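Local structure of Rho guanine nucleotide exchange factor 12 (Homo sapiens, 1TXD) at residues 226-231 and 250-255; 254-259 and 279-284; 273-278 and 286-291. The protein acts through its DH and PH domains as a guanine nucleotide exchange factor for RhoA and, at full length, may be a GTPase-activating protein for G-alpha-12 and G-alpha-13. The protein carries 1 engineered substitution. One frame throughout, in Å; residues are numbered along the deposited sequence.

Contact 1. Residues 226-231 and 250-255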
loop_
_atom_site.group_PDB
_atom_site.type_symbol
_atom_site.label_atom_id
_atom_site.label_comp_id
_atom_site.label_asym_id
_atom_site.label_seq_id
_atom_site.Cartn_x
_atom_site.Cartn_y
_atom_site.Cartn_z
ATOM N N ASP A 226 -3.160 -8.583 -11.571
ATOM C CA ASP A 226 -2.022 -9.208 -12.241
ATOM C C ASP A 226 -2.345 -10.658 -12.577
ATOM O O ASP A 226 -2.105 -11.107 -13.691
ATOM C CB ASP A 226 -0.783 -9.184 -11.320
ATOM C CG ASP A 226 0.497 -9.559 -12.064
ATOM O OD1 ASP A 226 0.865 -8.835 -13.033
ATOM O OD2 ASP A 226 1.174 -10.564 -11.743
ATOM N N TYR A 227 -2.877 -11.399 -11.602
ATOM C CA TYR A 227 -3.240 -12.784 -11.870
ATOM C C TYR A 227 -4.316 -12.798 -12.950
ATOM O O TYR A 227 -4.202 -13.532 -13.923
ATOM C CB TYR A 227 -3.711 -13.454 -10.593
ATOM C CG TYR A 227 -2.644 -13.618 -9.545
ATOM C CD1 TYR A 227 -1.280 -13.487 -9.834
ATOM C CD2 TYR A 227 -2.993 -13.953 -8.272
ATOM C CE1 TYR A 227 -0.304 -13.640 -8.834
ATOM C CE2 TYR A 227 -2.044 -14.130 -7.285
ATOM C CZ TYR A 227 -0.703 -13.982 -7.563
ATOM O OH TYR A 227 0.199 -14.185 -6.520
ATOM N N GLN A 228 -5.321 -11.933 -12.825
ATOM C CA GLN A 228 -6.413 -11.873 -13.811
ATOM C C GLN A 228 -5.922 -11.568 -15.207
ATOM O O GLN A 228 -6.561 -11.954 -16.198
ATOM C CB GLN A 228 -7.481 -10.831 -13.422
ATOM C CG GLN A 228 -8.708 -10.722 -14.403
ATOM C CD GLN A 228 -9.529 -12.029 -14.519
ATOM O OE1 GLN A 228 -9.216 -13.032 -13.880
ATOM N NE2 GLN A 228 -10.568 -12.005 -15.340
ATOM N N ARG A 229 -4.791 -10.880 -15.298
ATOM C CA ARG A 229 -4.220 -10.520 -16.605
ATOM C C ARG A 229 -3.535 -11.741 -17.218
ATOM O O ARG A 229 -3.737 -12.050 -18.378
ATOM C CB ARG A 229 -3.227 -9.360 -16.449
ATOM C CG ARG A 229 -2.856 -8.637 -17.730
ATOM C CD ARG A 229 -1.767 -7.561 -17.537
ATOM N NE ARG A 229 -0.704 -8.011 -16.635
ATOM C CZ ARG A 229 0.254 -8.892 -16.947
ATOM N NH1 ARG A 229 0.334 -9.427 -18.164
ATOM N NH2 ARG A 229 1.152 -9.241 -16.029
ATOM N N ARG A 230 -2.759 -12.449 -16.402
ATOM C CA ARG A 230 -1.998 -13.628 -16.846
ATOM C C ARG A 230 -2.867 -14.894 -17.084
ATOM O O ARG A 230 -2.409 -15.876 -17.673
ATOM C CB ARG A 230 -0.869 -13.908 -15.832
ATOM C CG ARG A 230 0.105 -12.712 -15.676
ATOM C CD ARG A 230 1.404 -13.033 -14.949
ATOM N NE ARG A 230 1.164 -13.509 -13.582
ATOM C CZ ARG A 230 1.904 -14.413 -12.932
ATOM N NH1 ARG A 230 2.958 -14.982 -13.507
ATOM N NH2 ARG A 230 1.583 -14.761 -11.689
ATOM N N LEU A 231 -4.122 -14.840 -16.634
ATOM C CA LEU A 231 -5.092 -15.929 -16.778
ATOM C C LEU A 231 -5.300 -16.315 -18.246
ATOM O O LEU A 231 -5.609 -15.469 -19.083
ATOM C CB LEU A 231 -6.432 -15.512 -16.131
ATOM C CG LEU A 231 -7.540 -16.543 -15.863
ATOM C CD1 LEU A 231 -7.247 -17.349 -14.588
ATOM C CD2 LEU A 231 -8.929 -15.871 -15.784
ATOM N N LEU A 250 -14.224 -15.982 -16.555
ATOM C CA LEU A 250 -13.947 -15.922 -15.121
ATOM C C LEU A 250 -13.158 -14.666 -14.785
ATOM O O LEU A 250 -12.098 -14.410 -15.366
ATOM C CB LEU A 250 -13.164 -17.149 -14.643
ATOM C CG LEU A 250 -12.677 -17.089 -13.189
ATOM C CD1 LEU A 250 -13.846 -17.227 -12.236
ATOM C CD2 LEU A 250 -11.616 -18.139 -12.915
ATOM N N ASP A 251 -13.682 -13.921 -13.819
ATOM C CA ASP A 251 -13.084 -12.677 -13.384
ATOM C C ASP A 251 -12.719 -12.726 -11.904
ATOM O O ASP A 251 -13.552 -12.435 -11.043
ATOM C CB ASP A 251 -14.037 -11.517 -13.657
ATOM C CG ASP A 251 -13.326 -10.177 -13.642
ATOM O OD1 ASP A 251 -12.283 -10.089 -12.954
ATOM O OD2 ASP A 251 -13.724 -9.180 -14.298
ATOM N N LEU A 252 -11.462 -13.074 -11.630
ATOM C CA LEU A 252 -10.914 -13.080 -10.269
ATOM C C LEU A 252 -11.151 -11.760 -9.525
ATOM O O LEU A 252 -11.452 -11.773 -8.334
ATOM C CB LEU A 252 -9.406 -13.410 -10.278
ATOM C CG LEU A 252 -8.884 -14.558 -11.172
ATOM C CD1 LEU A 252 -7.341 -14.621 -11.211
ATOM C CD2 LEU A 252 -9.461 -15.893 -10.728
ATOM N N THR A 253 -11.056 -10.631 -10.236
ATOM C CA THR A 253 -11.093 -9.303 -9.601
ATOM C C THR A 253 -12.428 -8.927 -8.954
ATOM O O THR A 253 -12.488 -7.980 -8.162
ATOM C CB THR A 253 -10.678 -8.182 -10.612
ATOM O OG1 THR A 253 -11.656 -8.056 -11.649
ATOM C CG2 THR A 253 -9.385 -8.540 -11.361
ATOM N N LYS A 254 -13.499 -9.652 -9.280
ATOM C CA LYS A 254 -14.819 -9.348 -8.705
ATOM C C LYS A 254 -15.062 -10.063 -7.372
ATOM O O LYS A 254 -16.181 -10.080 -6.863
ATOM C CB LYS A 254 -15.945 -9.630 -9.715
ATOM C CG LYS A 254 -16.224 -8.473 -10.686
ATOM C CD LYS A 254 -16.974 -7.288 -10.025
ATOM C CE LYS A 254 -16.051 -6.126 -9.632
ATOM N NZ LYS A 254 -15.109 -5.747 -10.710
ATOM N N ARG A 255 -14.004 -10.638 -6.813
ATOM C CA ARG A 255 -14.006 -11.113 -5.437
ATOM C C ARG A 255 -12.617 -10.937 -4.832
ATOM O O ARG A 255 -11.619 -10.916 -5.545
ATOM C CB ARG A 255 -14.424 -12.589 -5.387
ATOM C CG ARG A 255 -13.459 -13.576 -6.075
ATOM C CD ARG A 255 -13.820 -13.900 -7.522
ATOM N NE ARG A 255 -14.943 -14.832 -7.593
ATOM C CZ ARG A 255 -15.525 -15.236 -8.715
ATOM N NH1 ARG A 255 -15.125 -14.779 -9.896
ATOM N NH2 ARG A 255 -16.534 -16.092 -8.648
#
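Gln228 spends both ends of its side-chain amide on the backbone of the loop 250-255, and the two bonds are of very different quality. NE2 of Gln228 donates to Leu250 O over 2.9 Å, almost straight at 170°, with the oxygen in the plane of the amide and the nitrogen arriving on a lone pair of the carbonyl. OE1 of Gln228 accepts from Leu252 N at a longer 3.2 Å, and this N-H comes from high above the side-chain carbonyl plane, 70° out of it. One end thus matches a backbone C=O and the other a backbone N-H, a pairing that fixes which way round the amide lies. The group reaches the loop because CG stands anti to the backbone N (chi1 -179°) and the chain then bends at chi2. The carboxylate of Asp251, in a plane nearly parallel to the amide, takes a weak bond through OD1 from Thr253 N, in the short 3-10 turn 252-253.

Packing around the amide is close. OE1 of Gln228 sits 3.1 Å from Leu252 CG, while the methyl CG2 of Thr253 rests against Gln228 CB at 3.6 Å, the two side chains crossing at about a right angle. Leu252 CD1 also meets Tyr227 CB at 3.9 Å and, more loosely, Leu231 CD1 at 4.3 Å. Leu231 brings CD2 to within 3.5 Å of Leu250 O, the same oxygen that NE2 of Gln228 grips.

Beyond the two segments, Leu252 reaches Leu280 and Leu231 reaches Leu287, both in the beta-sheet. The contact lies at the DH-PH junction: as in other tandem DH-PH modules, the long last DH helix leads to the PH domain, and here its end packs on the segment before the first PH strand.

Contact 2. Residues 254-259 and 279-284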
loop_
_atom_site.group_PDB
_atom_site.type_symbol
_atom_site.label_atom_id
_atom_site.label_comp_id
_atom_site.label_asym_id
_atom_site.label_seq_id
_atom_site.Cartn_x
_atom_site.Cartn_y
_atom_site.Cartn_z
ATOM N N LYS A 254 -13.499 -9.652 -9.280
ATOM C CA LYS A 254 -14.819 -9.348 -8.705
ATOM C C LYS A 254 -15.062 -10.063 -7.372
ATOM O O LYS A 254 -16.181 -10.080 -6.863
ATOM C CB LYS A 254 -15.945 -9.630 -9.715
ATOM C CG LYS A 254 -16.224 -8.473 -10.686
ATOM C CD LYS A 254 -16.974 -7.288 -10.025
ATOM C CE LYS A 254 -16.051 -6.126 -9.632
ATOM N NZ LYS A 254 -15.109 -5.747 -10.710
ATOM N N ARG A 255 -14.004 -10.638 -6.813
ATOM C CA ARG A 255 -14.006 -11.113 -5.437
ATOM C C ARG A 255 -12.617 -10.937 -4.832
ATOM O O ARG A 255 -11.619 -10.916 -5.545
ATOM C CB ARG A 255 -14.424 -12.589 -5.387
ATOM C CG ARG A 255 -13.459 -13.576 -6.075
ATOM C CD ARG A 255 -13.820 -13.900 -7.522
ATOM N NE ARG A 255 -14.943 -14.832 -7.593
ATOM C CZ ARG A 255 -15.525 -15.236 -8.715
ATOM N NH1 ARG A 255 -15.125 -14.779 -9.896
ATOM N NH2 ARG A 255 -16.534 -16.092 -8.648
ATOM N N LYS A 256 -12.549 -10.834 -3.513
ATOM C CA LYS A 256 -11.264 -10.648 -2.846
ATOM C C LYS A 256 -10.560 -11.986 -2.644
ATOM O O LYS A 256 -11.218 -13.000 -2.429
ATOM C CB LYS A 256 -11.447 -9.904 -1.518
ATOM C CG LYS A 256 -11.699 -8.397 -1.709
ATOM C CD LYS A 256 -11.599 -7.611 -0.397
ATOM C CE LYS A 256 -10.986 -6.239 -0.620
ATOM N NZ LYS A 256 -11.112 -5.354 0.573
ATOM N N MET A 257 -9.227 -11.973 -2.752
ATOM C CA MET A 257 -8.378 -13.147 -2.495
ATOM C C MET A 257 -8.049 -13.244 -1.018
ATOM O O MET A 257 -7.722 -12.241 -0.384
ATOM C CB MET A 257 -7.080 -13.063 -3.314
ATOM C CG MET A 257 -5.938 -14.052 -2.945
ATOM S SD MET A 257 -4.539 -13.918 -4.170
ATOM C CE MET A 257 -5.203 -14.779 -5.452
ATOM N N ILE A 258 -8.143 -14.461 -0.484
ATOM C CA ILE A 258 -7.902 -14.745 0.925
ATOM C C ILE A 258 -6.593 -15.501 1.137
ATOM O O ILE A 258 -5.896 -15.272 2.129
ATOM C CB ILE A 258 -9.102 -15.529 1.488
ATOM C CG1 ILE A 258 -10.248 -14.551 1.777
ATOM C CG2 ILE A 258 -8.730 -16.339 2.764
ATOM C CD1 ILE A 258 -11.098 -14.213 0.573
ATOM N N HIS A 259 -6.253 -16.390 0.210
ATOM C CA HIS A 259 -5.031 -17.177 0.316
ATOM C C HIS A 259 -4.493 -17.584 -1.059
ATOM O O HIS A 259 -5.220 -17.581 -2.048
ATOM C CB HIS A 259 -5.289 -18.425 1.186
ATOM C CG HIS A 259 -4.048 -19.006 1.780
ATOM N ND1 HIS A 259 -3.267 -19.924 1.114
ATOM C CD2 HIS A 259 -3.428 -18.770 2.959
ATOM C CE1 HIS A 259 -2.224 -20.238 1.861
ATOM N NE2 HIS A 259 -2.297 -19.553 2.987
ATOM N N LEU A 279 -7.258 -19.435 -3.213
ATOM C CA LEU A 279 -8.487 -19.352 -2.425
ATOM C C LEU A 279 -9.057 -17.931 -2.450
ATOM O O LEU A 279 -8.472 -17.017 -1.865
ATOM C CB LEU A 279 -8.217 -19.755 -0.976
ATOM C CG LEU A 279 -9.360 -19.548 0.015
ATOM C CD1 LEU A 279 -10.673 -20.140 -0.506
ATOM C CD2 LEU A 279 -8.984 -20.193 1.351
ATOM N N LEU A 280 -10.201 -17.768 -3.109
ATOM C CA LEU A 280 -10.934 -16.505 -3.155
ATOM C C LEU A 280 -12.156 -16.562 -2.246
ATOM O O LEU A 280 -12.400 -17.575 -1.594
ATOM C CB LEU A 280 -11.362 -16.193 -4.594
ATOM C CG LEU A 280 -10.291 -16.391 -5.663
ATOM C CD1 LEU A 280 -10.805 -15.910 -7.032
ATOM C CD2 LEU A 280 -9.008 -15.661 -5.301
ATOM N N GLU A 281 -12.929 -15.475 -2.213
ATOM C CA GLU A 281 -14.074 -15.353 -1.300
ATOM C C GLU A 281 -15.025 -16.545 -1.397
ATOM O O GLU A 281 -15.513 -17.052 -0.380
ATOM C CB GLU A 281 -14.868 -14.067 -1.585
ATOM C CG GLU A 281 -14.691 -12.961 -0.549
ATOM C CD GLU A 281 -15.169 -11.599 -1.043
ATOM O OE1 GLU A 281 -16.045 -11.557 -1.937
ATOM O OE2 GLU A 281 -14.668 -10.566 -0.541
ATOM N N ASP A 282 -15.283 -16.971 -2.632
ATOM C CA ASP A 282 -16.366 -17.900 -2.932
ATOM C C ASP A 282 -15.969 -19.074 -3.824
ATOM O O ASP A 282 -16.785 -19.954 -4.058
ATOM C CB ASP A 282 -17.541 -17.131 -3.557
ATOM C CG ASP A 282 -17.252 -16.635 -4.976
ATOM O OD1 ASP A 282 -16.075 -16.592 -5.395
ATOM O OD2 ASP A 282 -18.157 -16.262 -5.748
ATOM N N ILE A 283 -14.737 -19.078 -4.327
ATOM C CA ILE A 283 -14.231 -20.175 -5.146
ATOM C C ILE A 283 -12.776 -20.488 -4.828
ATOM O O ILE A 283 -12.011 -19.614 -4.433
ATOM C CB ILE A 283 -14.368 -19.868 -6.666
ATOM C CG1 ILE A 283 -13.716 -18.522 -7.035
ATOM C CG2 ILE A 283 -15.832 -19.890 -7.082
ATOM C CD1 ILE A 283 -13.578 -18.284 -8.536
ATOM N N LEU A 284 -12.412 -21.751 -4.981
ATOM C CA LEU A 284 -11.026 -22.152 -5.035
ATOM C C LEU A 284 -10.727 -22.239 -6.522
ATOM O O LEU A 284 -11.583 -22.655 -7.300
ATOM C CB LEU A 284 -10.846 -23.500 -4.347
ATOM C CG LEU A 284 -9.444 -23.898 -3.912
ATOM C CD1 LEU A 284 -9.071 -23.202 -2.627
ATOM C CD2 LEU A 284 -9.375 -25.415 -3.724
#
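The guanidinium of Arg255 has the methyl CD1 of Ile283 over the centre of one face, 3.6 Å from CZ of Arg255, and the carboxylate of Asp282 at its edge. Arg255 NE donates to Asp282 OD1 at 3.0 Å, close to the guanidinium plane and on the syn side of the oxygen; two weak bonds from NH2, one to each carboxylate oxygen, complete the salt bridge. The two flat groups are nevertheless turned 48° against each other. With CG between the backbone N and the carbonyl carbon (chi1 65°), the arginine chain runs obliquely across Leu280, whose CD1 touches Arg255 CD at 3.7 Å. The imidazole of His259 leads away from Leu279 and meets Trp360 of helix 354-374 edge-to-face.

Between these groups the first two strands of the PH domain pair antiparallel through a classic beta bulge: Ile258 N and His259 N both donate to Leu279 O, at 2.9 Å and 3.1 Å, and Leu279 N returns a bond to His259 O. The extra residue shifts the register by one. Leu280 CD2 then packs on Met257 CB at 3.8 Å, on the face where Met257 also meets Leu224 and Tyr227 of helix 191-230. On the face of His259 and Leu279, the CB atoms of these two residues lie 3.9 Å apart, and Leu363 of helix 354-374 touches both side chains.

Contact 3. Residues 273-278 and 286-291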
loop_
_atom_site.group_PDB
_atom_site.type_symbol
_atom_site.label_atom_id
_atom_site.label_comp_id
_atom_site.label_asym_id
_atom_site.label_seq_id
_atom_site.Cartn_x
_atom_site.Cartn_y
_atom_site.Cartn_z
ATOM N N ILE A 273 -0.160 -32.982 -11.424
ATOM C CA ILE A 273 -0.133 -31.634 -12.000
ATOM C C ILE A 273 0.280 -30.604 -10.943
ATOM O O ILE A 273 -0.489 -30.303 -10.026
ATOM C CB ILE A 273 -1.509 -31.252 -12.624
ATOM C CG1 ILE A 273 -2.014 -32.365 -13.554
ATOM C CG2 ILE A 273 -1.392 -29.938 -13.404
ATOM C CD1 ILE A 273 -3.167 -31.953 -14.476
ATOM N N ASP A 274 1.492 -30.062 -11.085
ATOM C CA ASP A 274 1.981 -29.007 -10.194
ATOM C C ASP A 274 1.126 -27.754 -10.380
ATOM O O ASP A 274 1.023 -27.230 -11.485
ATOM C CB ASP A 274 3.448 -28.668 -10.480
ATOM C CG ASP A 274 4.352 -29.884 -10.444
ATOM O OD1 ASP A 274 4.238 -30.690 -9.498
ATOM O OD2 ASP A 274 5.207 -30.114 -11.324
ATOM N N LEU A 275 0.496 -27.297 -9.301
ATOM C CA LEU A 275 -0.405 -26.151 -9.352
ATOM C C LEU A 275 0.126 -24.964 -8.568
ATOM O O LEU A 275 0.992 -25.095 -7.691
ATOM C CB LEU A 275 -1.779 -26.491 -8.751
ATOM C CG LEU A 275 -2.738 -27.510 -9.376
ATOM C CD1 LEU A 275 -3.939 -27.686 -8.450
ATOM C CD2 LEU A 275 -3.201 -27.095 -10.761
ATOM N N TYR A 276 -0.411 -23.804 -8.934
ATOM C CA TYR A 276 -0.514 -22.651 -8.062
ATOM C C TYR A 276 -2.006 -22.379 -7.907
ATOM O O TYR A 276 -2.736 -22.278 -8.896
ATOM C CB TYR A 276 0.187 -21.433 -8.679
ATOM C CG TYR A 276 0.415 -20.316 -7.687
ATOM C CD1 TYR A 276 1.586 -20.269 -6.925
ATOM C CD2 TYR A 276 -0.547 -19.317 -7.494
ATOM C CE1 TYR A 276 1.796 -19.259 -6.002
ATOM C CE2 TYR A 276 -0.341 -18.294 -6.575
ATOM C CZ TYR A 276 0.829 -18.277 -5.833
ATOM O OH TYR A 276 1.044 -17.273 -4.927
ATOM N N THR A 277 -2.445 -22.235 -6.667
ATOM C CA THR A 277 -3.860 -22.306 -6.332
ATOM C C THR A 277 -4.276 -21.050 -5.623
ATOM O O THR A 277 -3.504 -20.499 -4.864
ATOM C CB THR A 277 -4.089 -23.534 -5.390
ATOM O OG1 THR A 277 -3.917 -24.735 -6.140
ATOM C CG2 THR A 277 -5.522 -23.597 -4.871
ATOM N N LEU A 278 -5.507 -20.618 -5.831
ATOM C CA LEU A 278 -5.968 -19.395 -5.222
ATOM C C LEU A 278 -7.270 -19.609 -4.529
ATOM O O LEU A 278 -8.265 -19.927 -5.165
ATOM C CB LEU A 278 -6.175 -18.315 -6.282
ATOM C CG LEU A 278 -5.124 -18.108 -7.379
ATOM C CD1 LEU A 278 -5.669 -17.069 -8.329
ATOM C CD2 LEU A 278 -3.732 -17.725 -6.860
ATOM N N LEU A 286 -7.880 -23.399 -9.506
ATOM C CA LEU A 286 -6.752 -24.269 -9.741
ATOM C C LEU A 286 -6.089 -23.824 -11.034
ATOM O O LEU A 286 -6.720 -23.832 -12.088
ATOM C CB LEU A 286 -7.222 -25.727 -9.811
ATOM C CG LEU A 286 -8.003 -26.210 -8.576
ATOM C CD1 LEU A 286 -8.442 -27.663 -8.752
ATOM C CD2 LEU A 286 -7.194 -26.072 -7.298
ATOM N N LEU A 287 -4.825 -23.415 -10.931
ATOM C CA LEU A 287 -4.075 -22.871 -12.061
ATOM C C LEU A 287 -2.729 -23.575 -12.213
ATOM O O LEU A 287 -2.247 -24.195 -11.267
ATOM C CB LEU A 287 -3.857 -21.366 -11.874
ATOM C CG LEU A 287 -5.088 -20.505 -11.574
ATOM C CD1 LEU A 287 -4.672 -19.162 -11.006
ATOM C CD2 LEU A 287 -5.942 -20.301 -12.814
ATOM N N GLN A 288 -2.134 -23.468 -13.406
ATOM C CA GLN A 288 -0.848 -24.104 -13.731
ATOM C C GLN A 288 0.186 -23.075 -14.195
ATOM O O GLN A 288 -0.073 -22.320 -15.138
ATOM C CB GLN A 288 -1.046 -25.157 -14.837
ATOM C CG GLN A 288 -0.728 -26.602 -14.424
ATOM C CD GLN A 288 -0.593 -27.547 -15.620
ATOM O OE1 GLN A 288 -1.499 -27.637 -16.451
ATOM N NE2 GLN A 288 0.532 -28.251 -15.702
ATOM N N LYS A 289 1.356 -23.062 -13.548
ATOM C CA LYS A 289 2.448 -22.127 -13.900
ATOM C C LYS A 289 3.201 -22.566 -15.166
ATOM O O LYS A 289 4.180 -23.314 -15.084
ATOM C CB LYS A 289 3.448 -21.961 -12.727
ATOM C CG LYS A 289 3.128 -20.804 -11.766
ATOM C CD LYS A 289 4.233 -20.559 -10.721
ATOM C CE LYS A 289 3.833 -19.430 -9.751
ATOM N NZ LYS A 289 4.925 -18.457 -9.457
ATOM N N GLN A 290 2.749 -22.087 -16.325
ATOM C CA GLN A 290 3.379 -22.400 -17.612
ATOM C C GLN A 290 4.051 -21.158 -18.198
ATOM O O GLN A 290 3.416 -20.386 -18.925
ATOM C CB GLN A 290 2.337 -22.942 -18.594
ATOM C CG GLN A 290 1.898 -24.386 -18.305
ATOM C CD GLN A 290 2.349 -25.385 -19.366
ATOM O OE1 GLN A 290 3.337 -25.160 -20.068
ATOM N NE2 GLN A 290 1.622 -26.490 -19.479
ATOM N N ASP A 291 5.340 -20.990 -17.899
ATOM C CA ASP A 291 6.079 -19.755 -18.193
ATOM C C ASP A 291 5.362 -18.560 -17.539
ATOM O O ASP A 291 5.184 -18.551 -16.313
ATOM C CB ASP A 291 6.289 -19.553 -19.707
ATOM C CG ASP A 291 7.235 -20.576 -20.320
ATOM O OD1 ASP A 291 8.132 -21.088 -19.616
ATOM O OD2 ASP A 291 7.162 -20.917 -21.517
#
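A beta hairpin of the PH-domain sheet, made by strands 275-280 and 283-290, shows here how twisted strands stay paired. The short segments approach to 4.7 Å between axes, and their N-to-C directions differ by 139°, so the strands are antiparallel with a marked twist. Tyr276 and Leu287 form the hydrogen-bonded pair: Tyr276 N donates to Leu287 O at 3.0 Å, and Leu287 N answers to Tyr276 O at 3.1 Å. Leu287 O also receives a CA-H contact from Leu275 and lies 3.1 Å from Leu275 CD2.

Paired side chains take alternate faces. On one, Thr277 and Leu286, a non-hydrogen-bonded pair, lie side by side and point the same way, with Leu286 CD2 at 3.7 Å from Thr277 OG1. That hydroxyl is buried by the contact and finds no polar partner in the model. Leu275 CD1 reaches the same Leu286 methyl, CD2, at 3.8 Å. On the face shared by Tyr276 and Leu287, CD1 of Leu287 is met tip to tip by Leu278 CD1 at 3.5 Å, their side chains crossing at about a right angle. With CG anti to the backbone N (chi1 -166°), the ring of Tyr276 is met obliquely by CE of Lys289. Near the open end of the hairpin, the CG2 methyl of Ile273 presses on the Gln288 amide, 3.4 Å from CD.

Along its other edge strand 275-280 is bonded to strand 257-266, where Leu263 and Gly261 pair with Leu275 and Thr277 and Glu260 OE1 is hydrogen-bonded to Tyr276 OH. Tyr227 from helix 191-230 packs on both Tyr276 and Leu278, while Leu286 bonds through its backbone to Pro315, on the far side of strand 283-290.

In the fold
The three contacts trace a path from the last DH helix into the PH sheet. Contacts 1 and 2, their centres about 10 Å apart, share Lys254 and Arg255, and Tyr227 CD2 lies 3.7 Å from Met257 CE where they meet. Contact 3 is about 14 Å from contact 1, centre to centre, and is joined to it by Leu231 CD1 on Leu287 CD2 at 3.7 Å. Contacts 2 and 3, about 16 Å apart, use the same two strands, 275-280 and 283-290, and Met257 CE touches Leu278 CD2 at 3.6 Å. Leucines, Met257 and the ring of Tyr227 thus pack together between helix 191-230 and the sheet.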